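Local atomic coordinates of CDP-archaeol synthase (Aeropyrum pernix K1, PDB entry 5GUF), a protein that probably catalyses the magnesium-dependent transfer of a cytidylyl group from CTP to an unsaturated archaeal ether-lipid phosphate, forming CDP-archaeol within the membrane. Residues I19-A24 with P90-G95. Numbering follows the deposited sequence.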
# COMPACT_ATOMS: atom_id res chain seq x y z
N ILE A 19 18.83 -1.67 -9.31
CA ILE A 19 19.30 -2.02 -10.65
C ILE A 19 18.31 -2.96 -11.32
O ILE A 19 17.95 -2.79 -12.49
CB ILE A 19 20.70 -2.65 -10.59
CG1 ILE A 19 21.70 -1.65 -10.04
CG2 ILE A 19 21.14 -3.14 -11.97
CD1 ILE A 19 23.10 -2.21 -10.01
N LEU A 20 17.88 -3.99 -10.60
CA LEU A 20 16.93 -4.93 -11.19
C LEU A 20 15.63 -4.24 -11.59
O LEU A 20 15.06 -4.54 -12.64
CB LEU A 20 16.68 -6.07 -10.20
CG LEU A 20 15.78 -7.21 -10.66
CD1 LEU A 20 16.43 -8.00 -11.81
CD2 LEU A 20 15.51 -8.11 -9.47
N MET A 21 15.17 -3.29 -10.78
CA MET A 21 13.86 -2.68 -10.97
C MET A 21 13.86 -1.47 -11.90
O MET A 21 12.77 -1.04 -12.31
CB MET A 21 13.29 -2.26 -9.63
CG MET A 21 12.80 -3.42 -8.78
SD MET A 21 11.28 -4.14 -9.47
CE MET A 21 11.89 -5.75 -9.97
N LEU A 22 15.02 -0.89 -12.22
CA LEU A 22 15.02 0.33 -13.03
C LEU A 22 14.35 0.15 -14.39
O LEU A 22 13.71 1.10 -14.86
CB LEU A 22 16.45 0.87 -13.17
CG LEU A 22 16.84 1.91 -12.10
CD1 LEU A 22 18.36 2.07 -11.99
CD2 LEU A 22 16.20 3.26 -12.37
N PRO A 23 14.44 -1.00 -15.06
CA PRO A 23 13.63 -1.17 -16.28
C PRO A 23 12.13 -1.05 -16.03
O PRO A 23 11.42 -0.49 -16.87
CB PRO A 23 14.01 -2.58 -16.76
CG PRO A 23 15.44 -2.71 -16.31
CD PRO A 23 15.53 -1.99 -14.98
N ALA A 24 11.64 -1.57 -14.90
CA ALA A 24 10.22 -1.45 -14.57
C ALA A 24 9.84 0.00 -14.30
O ALA A 24 8.82 0.50 -14.79
CB ALA A 24 9.89 -2.33 -13.37
N PRO A 90 12.93 -7.21 -20.31
CA PRO A 90 11.66 -7.15 -21.05
C PRO A 90 10.50 -7.80 -20.30
O PRO A 90 9.42 -7.20 -20.21
CB PRO A 90 11.98 -7.88 -22.37
CG PRO A 90 13.47 -7.71 -22.54
CD PRO A 90 14.02 -7.78 -21.14
N ALA A 91 10.70 -9.01 -19.76
CA ALA A 91 9.63 -9.65 -19.00
C ALA A 91 9.25 -8.82 -17.78
O ALA A 91 8.06 -8.68 -17.46
CB ALA A 91 10.05 -11.06 -18.58
N ILE A 92 10.24 -8.26 -17.08
CA ILE A 92 9.97 -7.43 -15.90
C ILE A 92 9.21 -6.17 -16.31
O ILE A 92 8.25 -5.76 -15.63
CB ILE A 92 11.28 -7.09 -15.16
CG1 ILE A 92 11.93 -8.37 -14.61
CG2 ILE A 92 11.03 -6.10 -14.02
CD1 ILE A 92 13.06 -8.14 -13.62
N ALA A 93 9.63 -5.53 -17.41
CA ALA A 93 8.88 -4.41 -17.96
C ALA A 93 7.42 -4.79 -18.19
O ALA A 93 6.51 -4.00 -17.88
CB ALA A 93 9.51 -3.94 -19.27
N LEU A 94 7.18 -5.97 -18.76
CA LEU A 94 5.80 -6.44 -18.97
C LEU A 94 5.06 -6.56 -17.65
O LEU A 94 3.89 -6.16 -17.55
CB LEU A 94 5.79 -7.77 -19.72
CG LEU A 94 6.15 -7.62 -21.20
CD1 LEU A 94 6.18 -8.95 -21.93
CD2 LEU A 94 5.18 -6.65 -21.89
N GLY A 95 5.70 -7.11 -16.62
CA GLY A 95 5.06 -7.18 -15.32
C GLY A 95 4.75 -5.80 -14.76
O GLY A 95 3.70 -5.59 -14.14
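I92 holds CG1 anti to its own carbonyl carbon (chi1 -63°) and CG2 anti to the backbone N, so its two branches reach different residues of helix 14-29. CG1 carries CD1 to L20, whose CG stands anti to the backbone N (chi1 -176°); I92 CD1 meets L20 CD1 at 3.8 Å. The CG2 branch of I92 touches A24 CB at 4.0 Å and M21 CE at 4.2 Å. M21 starts out pointing away from the partner helix, but bends at chi2 and chi3 bring its terminal methyl back. The side chains of L20 and M21 each cross that of I92 at about a right angle. In 19-24 and 90-95 the axes pass 8.3 Å apart at a crossing angle of -59°, and A24 and A93 bring their CA atoms to 4.7 Å, a close approach suited to two small residues. P23 interrupts the regular bonding of the first helix, and the bond from A24 N to M21 O is weak. The contact joins helix 14-29 to helix 84-109, which further along carries CTP-pocket residues D100, S104, K107 and R108. A130 of helix 121-136 touches M21, A24 and I92, making this a three-helix junction inside the predicted membrane-spanning bundle. Cutting I92 back to an alanine is likely to leave L20 CD1, A24 CB and the M21 terminal methyl without their mate, with M21 freer to turn. All three side-chain contacts are between buried apolar carbons, so shape and van der Waals contact, rather than polar pairing, join the side chains of the two helices here.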